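Local atomic coordinates of VP4 protein (PDB entry 3P06), a protein that is the serine protease of a birnavirus polyprotein, which probably cuts that precursor into its final products, including the capsid protein VP2. Residues N43-Q48 against V62-A67; G74-L79 against A109-E114; V81-A84 against I89-P92. All blocks are in the same frame, centred on the assembly; numbering follows the deposited sequence.

Contact 1: residues N43-Q48 against V62-A67; sequences NTRIAQ and VNIDEA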
loop_
_atom_site.group_PDB
_atom_site.type_symbol
_atom_site.label_atom_id
_atom_site.label_comp_id
_atom_site.label_asym_id
_atom_site.label_seq_id
_atom_site.Cartn_x
_atom_site.Cartn_y
_atom_site.Cartn_z
ATOM N N ASN A 43 4.549 11.839 8.833
ATOM C CA ASN A 43 3.383 11.174 8.181
ATOM C C ASN A 43 2.098 11.506 8.909
ATOM O O ASN A 43 1.285 10.634 9.199
ATOM C CB ASN A 43 3.544 9.614 8.160
ATOM C CG ASN A 43 4.631 9.157 7.215
ATOM O OD1 ASN A 43 5.011 9.887 6.272
ATOM N ND2 ASN A 43 5.174 7.991 7.480
ATOM N N THR A 44 1.932 12.767 9.213
ATOM C CA THR A 44 0.877 13.226 10.111
ATOM C C THR A 44 -0.110 14.120 9.299
ATOM O O THR A 44 -0.699 15.042 9.845
ATOM C CB THR A 44 1.540 14.027 11.249
ATOM O OG1 THR A 44 2.502 14.870 10.620
ATOM C CG2 THR A 44 2.318 13.058 12.275
ATOM N N ARG A 45 -0.279 13.854 8.007
ATOM C CA ARG A 45 -1.301 14.525 7.224
ATOM C C ARG A 45 -2.472 13.555 6.933
ATOM O O ARG A 45 -2.288 12.340 6.708
ATOM C CB ARG A 45 -0.680 15.212 5.975
ATOM C CG ARG A 45 -1.646 15.514 4.842
ATOM C CD ARG A 45 -2.701 16.717 5.090
ATOM N NE ARG A 45 -2.163 17.988 5.602
ATOM C CZ ARG A 45 -1.739 19.021 4.850
ATOM N NH1 ARG A 45 -1.742 18.940 3.520
ATOM N NH2 ARG A 45 -1.300 20.147 5.442
ATOM N N ILE A 46 -3.691 14.065 6.980
ATOM C CA ILE A 46 -4.832 13.203 6.724
ATOM C C ILE A 46 -5.535 13.719 5.463
ATOM O O ILE A 46 -5.561 14.919 5.271
ATOM C CB ILE A 46 -5.803 13.308 7.920
ATOM C CG1 ILE A 46 -5.208 12.714 9.247
ATOM C CG2 ILE A 46 -7.194 12.652 7.600
ATOM C CD1 ILE A 46 -6.165 13.247 10.485
ATOM N N ALA A 47 -6.047 12.851 4.602
ATOM C CA ALA A 47 -6.803 13.265 3.411
ATOM C C ALA A 47 -8.263 12.869 3.637
ATOM O O ALA A 47 -8.562 11.689 3.898
ATOM C CB ALA A 47 -6.266 12.558 2.188
ATOM N N GLN A 48 -9.175 13.832 3.620
ATOM C CA GLN A 48 -10.612 13.516 3.619
ATOM C C GLN A 48 -11.060 13.487 2.146
ATOM O O GLN A 48 -10.703 14.408 1.381
ATOM C CB GLN A 48 -11.371 14.616 4.354
ATOM C CG GLN A 48 -10.893 14.674 5.800
ATOM C CD GLN A 48 -11.624 15.714 6.559
ATOM O OE1 GLN A 48 -11.626 16.897 6.198
ATOM N NE2 GLN A 48 -12.310 15.278 7.597
ATOM N N VAL A 62 2.879 13.721 -0.430
ATOM C CA VAL A 62 1.836 13.036 -1.173
ATOM C C VAL A 62 0.996 14.084 -1.818
ATOM O O VAL A 62 0.801 15.111 -1.204
ATOM C CB VAL A 62 0.955 12.219 -0.166
ATOM C CG1 VAL A 62 -0.241 11.647 -0.893
ATOM C CG2 VAL A 62 1.853 11.120 0.521
ATOM N N ASN A 63 0.483 13.870 -3.021
ATOM C CA ASN A 63 -0.429 14.861 -3.634
ATOM C C ASN A 63 -1.786 14.713 -2.941
ATOM O O ASN A 63 -2.556 13.777 -3.269
ATOM C CB ASN A 63 -0.610 14.575 -5.132
ATOM C CG ASN A 63 -1.439 15.662 -5.862
ATOM O OD1 ASN A 63 -2.269 16.381 -5.281
ATOM N ND2 ASN A 63 -1.209 15.767 -7.142
ATOM N N ILE A 64 -2.085 15.621 -2.005
ATOM C CA ILE A 64 -3.300 15.506 -1.221
ATOM C C ILE A 64 -4.579 15.762 -2.037
ATOM O O ILE A 64 -5.595 15.114 -1.788
ATOM C CB ILE A 64 -3.298 16.408 0.060
ATOM C CG1 ILE A 64 -1.987 16.235 0.838
ATOM C CG2 ILE A 64 -4.489 15.999 0.973
ATOM C CD1 ILE A 64 -1.855 14.831 1.503
ATOM N N ASP A 65 -4.505 16.694 -2.995
ATOM C CA ASP A 65 -5.610 16.969 -3.920
ATOM C C ASP A 65 -6.055 15.722 -4.689
ATOM O O ASP A 65 -7.246 15.520 -4.883
ATOM C CB ASP A 65 -5.227 18.069 -4.947
ATOM C CG ASP A 65 -5.047 19.461 -4.300
ATOM O OD1 ASP A 65 -5.444 19.641 -3.128
ATOM O OD2 ASP A 65 -4.504 20.389 -4.958
ATOM N N GLU A 66 -5.099 14.918 -5.184
ATOM C CA GLU A 66 -5.435 13.656 -5.829
ATOM C C GLU A 66 -5.961 12.624 -4.799
ATOM O O GLU A 66 -6.853 11.874 -5.113
ATOM C CB GLU A 66 -4.211 13.075 -6.568
ATOM C CG GLU A 66 -4.533 11.911 -7.517
ATOM C CD GLU A 66 -3.242 11.235 -8.126
ATOM O OE1 GLU A 66 -2.265 11.952 -8.449
ATOM O OE2 GLU A 66 -3.235 9.994 -8.271
ATOM N N ALA A 67 -5.369 12.556 -3.608
ATOM C CA ALA A 67 -5.886 11.690 -2.543
ATOM C C ALA A 67 -7.375 12.042 -2.213
ATOM O O ALA A 67 -8.195 11.131 -1.987
ATOM C CB ALA A 67 -4.992 11.774 -1.253
#
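With chi1 at 159°, R45 carries its CG away from its own backbone N and out over I64, and the bends at chi2 and chi3 curl the chain until NH1 also returns to the isoleucine. On the other side, with I64 CG1 anti to the carbonyl carbon (chi1 -48°), CD1 faces R45 and CG2 faces A47. The two long side chains cross obliquely. Their closest approach is tight, R45 CG to I64 CD1 at 3.4 Å. Farther out, I64 CG1 lies at the edge of the guanidinium, near its plane, 3.8 Å from R45 NH1. The contact there is apolar carbon against the rim of a charged group; the charge itself is met by E60, which forms a salt bridge to the same NH1.

A47 makes the deeper half of the contact. Its methyl sits in the angle between two residues one helical turn apart, with A47 CB 3.8 Å from A67 CB and 4.1 Å from I64 CG2. No hydrogen bond joins the segments directly.

N63 is the N-cap of helix 64-67, its OD1 accepting from E66 N at 3.2 Å, with the donor above the carbonyl plane; the main chain adds a bond from A67 N to N63 O at 3.1 Å. N63 N is in turn held by OD1 of N101.

Strand 45-48 is an outermost strand of the mixed sheet and pairs antiparallel with 54-58, where T44 and R45 both face L58 in a classic beta bulge. The single-turn helix 64-67 packs against this edge strand, and the chain then runs on to an inner strand of the same sheet, 75-81.

Contact 2: residues G74-L79 against A109-E114; sequences GAITVL and AADTLE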
loop_
_atom_site.group_PDB
_atom_site.type_symbol
_atom_site.label_atom_id
_atom_site.label_comp_id
_atom_site.label_asym_id
_atom_site.label_seq_id
_atom_site.Cartn_x
_atom_site.Cartn_y
_atom_site.Cartn_z
ATOM N N GLY A 74 -14.661 4.678 3.595
ATOM C CA GLY A 74 -14.346 4.403 4.995
ATOM C C GLY A 74 -12.982 4.990 5.419
ATOM O O GLY A 74 -12.424 5.893 4.730
ATOM N N ALA A 75 -12.441 4.507 6.534
ATOM C CA ALA A 75 -11.121 4.977 7.016
ATOM C C ALA A 75 -10.052 4.027 6.487
ATOM O O ALA A 75 -10.281 2.802 6.468
ATOM C CB ALA A 75 -11.104 5.061 8.552
ATOM N N ILE A 76 -8.924 4.558 5.998
ATOM C CA ILE A 76 -7.812 3.721 5.532
ATOM C C ILE A 76 -6.602 4.347 6.219
ATOM O O ILE A 76 -6.496 5.573 6.275
ATOM C CB ILE A 76 -7.596 3.790 4.001
ATOM C CG1 ILE A 76 -8.765 3.195 3.192
ATOM C CG2 ILE A 76 -6.201 3.101 3.594
ATOM C CD1 ILE A 76 -8.838 1.638 3.192
ATOM N N THR A 77 -5.726 3.531 6.800
ATOM C CA THR A 77 -4.467 4.030 7.343
ATOM C C THR A 77 -3.400 3.316 6.548
ATOM O O THR A 77 -3.515 2.108 6.395
ATOM C CB THR A 77 -4.337 3.650 8.823
ATOM O OG1 THR A 77 -5.446 4.241 9.505
ATOM C CG2 THR A 77 -2.950 4.194 9.468
ATOM N N VAL A 78 -2.399 4.061 6.021
ATOM C CA VAL A 78 -1.314 3.465 5.263
ATOM C C VAL A 78 -0.166 3.332 6.234
ATOM O O VAL A 78 0.290 4.353 6.797
ATOM C CB VAL A 78 -0.992 4.370 4.035
ATOM C CG1 VAL A 78 -0.061 3.715 3.130
ATOM C CG2 VAL A 78 -2.335 4.547 3.203
ATOM N N LEU A 79 0.285 2.097 6.494
ATOM C CA LEU A 79 1.319 1.898 7.534
ATOM C C LEU A 79 2.424 1.087 6.920
ATOM O O LEU A 79 2.165 0.209 6.124
ATOM C CB LEU A 79 0.719 1.104 8.741
ATOM C CG LEU A 79 -0.248 1.874 9.650
ATOM C CD1 LEU A 79 -0.878 0.913 10.683
ATOM C CD2 LEU A 79 0.482 3.017 10.411
ATOM N N ALA A 109 -8.595 -0.488 -3.303
ATOM C CA ALA A 109 -8.900 -1.911 -3.227
ATOM C C ALA A 109 -9.172 -2.342 -1.771
ATOM O O ALA A 109 -10.095 -3.115 -1.541
ATOM C CB ALA A 109 -7.818 -2.769 -3.879
ATOM N N ALA A 110 -8.446 -1.802 -0.790
ATOM C CA ALA A 110 -8.647 -2.134 0.627
ATOM C C ALA A 110 -10.018 -1.587 1.073
ATOM O O ALA A 110 -10.740 -2.253 1.873
ATOM C CB ALA A 110 -7.602 -1.548 1.495
ATOM N N ASP A 111 -10.389 -0.408 0.563
ATOM C CA ASP A 111 -11.712 0.182 0.975
ATOM C C ASP A 111 -12.955 -0.668 0.598
ATOM O O ASP A 111 -13.964 -0.731 1.352
ATOM C CB ASP A 111 -11.908 1.581 0.435
ATOM C CG ASP A 111 -13.088 2.295 1.131
ATOM O OD1 ASP A 111 -13.022 2.476 2.385
ATOM O OD2 ASP A 111 -14.080 2.641 0.442
ATOM N N THR A 112 -12.886 -1.341 -0.551
ATOM C CA THR A 112 -14.042 -2.150 -1.000
ATOM C C THR A 112 -13.754 -3.645 -0.872
ATOM O O THR A 112 -14.469 -4.458 -1.428
ATOM C CB THR A 112 -14.461 -1.788 -2.453
ATOM O OG1 THR A 112 -13.303 -1.861 -3.304
ATOM C CG2 THR A 112 -15.074 -0.332 -2.503
ATOM N N LEU A 113 -12.724 -3.997 -0.116
ATOM C CA LEU A 113 -12.438 -5.377 0.238
ATOM C C LEU A 113 -13.481 -5.881 1.216
ATOM O O LEU A 113 -13.677 -5.310 2.303
ATOM C CB LEU A 113 -11.072 -5.469 0.883
ATOM C CG LEU A 113 -10.394 -6.809 1.121
ATOM C CD1 LEU A 113 -10.312 -7.589 -0.168
ATOM C CD2 LEU A 113 -9.016 -6.543 1.672
ATOM N N GLU A 114 -14.191 -6.925 0.829
ATOM C CA GLU A 114 -15.263 -7.413 1.707
ATOM C C GLU A 114 -14.931 -8.747 2.341
ATOM O O GLU A 114 -15.724 -9.271 3.120
ATOM C CB GLU A 114 -16.605 -7.482 0.937
ATOM C CG GLU A 114 -16.963 -6.165 0.242
ATOM C CD GLU A 114 -17.473 -5.094 1.212
ATOM O OE1 GLU A 114 -17.440 -3.893 0.850
ATOM O OE2 GLU A 114 -17.938 -5.448 2.325
HETATM O O HOH W 1 -12.072 1.449 4.511
#
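The carboxylate of D111 takes up two successive backbone N-H groups where the chain enters strand 75-81. D111 OD1 accepts from G74 N at 3.0 Å, met on the syn side and 22° out of the carboxylate plane, while OD2 accepts from K73 N. With each oxygen tied to a different amide, the group is fixed in rotation and its charge probably eased by the two donors. A water donates to A75 O at 3.0 Å; it also lies by D111 OD1, but too close for that link to be more than doubtful.

D111 reaches this position because its CG is opposite the backbone N (chi1 -166°), which carries the carboxylate from the last turn of helix 104-111 across to G74. Beside the carboxylate contact, I76 sends CD1 against the helix. This methyl lies 3.7 Å from D111 N and 3.8 Å from A110 CB, and it also nears D111 CB at 4.1 Å, so it rests on the helix surface where the two residues join. The methyl of A110 faces it and additionally touches A29 and V10, residues of strands 21-31 and 9-18.

The helix ends here: T112 is the first residue to leave helical geometry, and the bond from L113 N to A110 O is weak. K31 NZ supplies further donors to A110 O and L113 O at this carboxyl end.

Helix 104-111 thus lies against the mixed sheet, as in an alpha/beta fold, and D111 ties its end to the entry of strand 75-81 through the strand's amides. In this serine protease of the peptidase S50 family, the helix held in this way is the one that follows S102, the predicted nucleophile.

Contact 3: residues V81-A84 against I89-P92; sequences VVQA and ILVP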
loop_
_atom_site.group_PDB
_atom_site.type_symbol
_atom_site.label_atom_id
_atom_site.label_comp_id
_atom_site.label_asym_id
_atom_site.label_seq_id
_atom_site.Cartn_x
_atom_site.Cartn_y
_atom_site.Cartn_z
ATOM N N VAL A 81 4.946 -2.023 6.882
ATOM C CA VAL A 81 4.854 -3.361 7.483
ATOM C C VAL A 81 6.120 -4.100 7.182
ATOM O O VAL A 81 6.706 -3.949 6.076
ATOM C CB VAL A 81 3.625 -4.152 6.973
ATOM C CG1 VAL A 81 2.323 -3.368 7.249
ATOM C CG2 VAL A 81 3.716 -4.467 5.488
ATOM N N VAL A 82 6.605 -4.871 8.145
ATOM C CA VAL A 82 7.783 -5.691 7.845
ATOM C C VAL A 82 7.376 -7.149 7.700
ATOM O O VAL A 82 8.202 -7.993 7.292
ATOM C CB VAL A 82 8.926 -5.519 8.923
ATOM C CG1 VAL A 82 9.589 -4.122 8.783
ATOM C CG2 VAL A 82 8.438 -5.739 10.408
ATOM N N GLN A 83 6.128 -7.458 8.104
ATOM C CA GLN A 83 5.574 -8.813 7.987
ATOM C C GLN A 83 4.114 -8.710 7.755
ATOM O O GLN A 83 3.488 -7.807 8.310
ATOM C CB GLN A 83 5.750 -9.718 9.239
ATOM C CG GLN A 83 7.179 -10.009 9.539
ATOM C CD GLN A 83 7.372 -10.916 10.750
ATOM O OE1 GLN A 83 6.424 -11.446 11.314
ATOM N NE2 GLN A 83 8.625 -11.110 11.127
ATOM N N ALA A 84 3.566 -9.612 6.949
ATOM C CA ALA A 84 2.112 -9.675 6.774
ATOM C C ALA A 84 1.623 -11.104 6.646
ATOM O O ALA A 84 2.346 -11.977 6.083
ATOM C CB ALA A 84 1.663 -8.824 5.534
ATOM N N ILE A 89 -0.483 -7.860 10.664
ATOM C CA ILE A 89 0.736 -7.284 10.175
ATOM C C ILE A 89 1.659 -6.950 11.310
ATOM O O ILE A 89 1.224 -6.786 12.429
ATOM C CB ILE A 89 0.477 -5.940 9.390
ATOM C CG1 ILE A 89 -0.334 -4.943 10.273
ATOM C CG2 ILE A 89 -0.245 -6.269 8.124
ATOM C CD1 ILE A 89 -0.808 -3.675 9.544
ATOM N N LEU A 90 2.919 -6.762 11.003
ATOM C CA LEU A 90 3.831 -6.288 11.973
ATOM C C LEU A 90 4.332 -4.906 11.468
ATOM O O LEU A 90 4.939 -4.796 10.391
ATOM C CB LEU A 90 4.958 -7.281 12.112
ATOM C CG LEU A 90 6.101 -6.980 13.101
ATOM C CD1 LEU A 90 5.571 -6.631 14.445
ATOM C CD2 LEU A 90 6.923 -8.245 13.310
ATOM N N VAL A 91 4.078 -3.888 12.273
ATOM C CA VAL A 91 4.350 -2.495 11.946
ATOM C C VAL A 91 5.607 -2.132 12.766
ATOM O O VAL A 91 5.616 -2.231 13.999
ATOM C CB VAL A 91 3.132 -1.603 12.347
ATOM C CG1 VAL A 91 3.382 -0.074 12.074
ATOM C CG2 VAL A 91 1.849 -2.041 11.549
ATOM N N PRO A 92 6.657 -1.707 12.080
ATOM C CA PRO A 92 7.916 -1.400 12.809
ATOM C C PRO A 92 7.757 -0.032 13.487
ATOM O O PRO A 92 6.940 0.799 13.038
ATOM C CB PRO A 92 8.973 -1.348 11.700
ATOM C CG PRO A 92 8.098 -0.814 10.436
ATOM C CD PRO A 92 6.755 -1.546 10.603
#
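Residues V81-A84 and I89-P92 face each other in a beta hairpin, two inner strands of a four-stranded antiparallel sheet flanked by 2-6 and 183-184. V82, which departs from strand geometry, separates strand 75-81 from strand 83-84.

Two backbone hydrogen bonds hold the pair. V82 N donates to L90 O at 2.8 Å, and in return L90 N donates to Q83 O at 2.9 Å. L90 thus uses both its N-H and its C=O on the opposing segment. The same oxygens receive CA-H contacts, among them V81 CA to L90 O at 3.2 Å. Toward the turn, A84 and I89 follow as a non-hydrogen-bonded pair.

The apolar contacts fall into two groups. A84 and I89 share the buried face, where V81 CG1 packs against I89 CB at 3.8 Å, the two side chains at about a right angle, and A84 CB meets I89 CG2. M28 of strand 21-31 backs both V81 and I89, and L11 of strand 9-18 touches V81 and A84, so this face closes onto the larger mixed sheet. V82, for its part, divides its methyls between two partners, CG2 to L90 CG at 3.8 Å and CG1 to P92 CG at 4.0 Å, sliding past the proline in the opposite sense.

The remaining packing involves a polar group by its flat side. Q83 and L90 run side by side in the same direction, the glutamine chain extended beyond CG and the leucine CG opposite its own backbone N (chi1 179°). This places the methyl L90 CD2 squarely over the face of the amide, 3.7 Å from Q83 CD.

From the N terminus, contact 1 comes first along the chain, closing a loop between residues 48 and 62 and setting helix 64-67 on the edge strand of the mixed sheet. It is complete before contact 2 begins, so the two stand in series, their nearest atoms about 6 Å apart. Contact 2 spans from strand 75-81 to helix 104-111, and the hairpin of contact 3 is nested inside that long loop. Contacts 2 and 3 meet where L79 CD1 packs on V91 CG2 at 4.1 Å, joining the mixed sheet to the four-stranded antiparallel one. Contacts 1 and 3, with centres about 22 Å apart, do not touch.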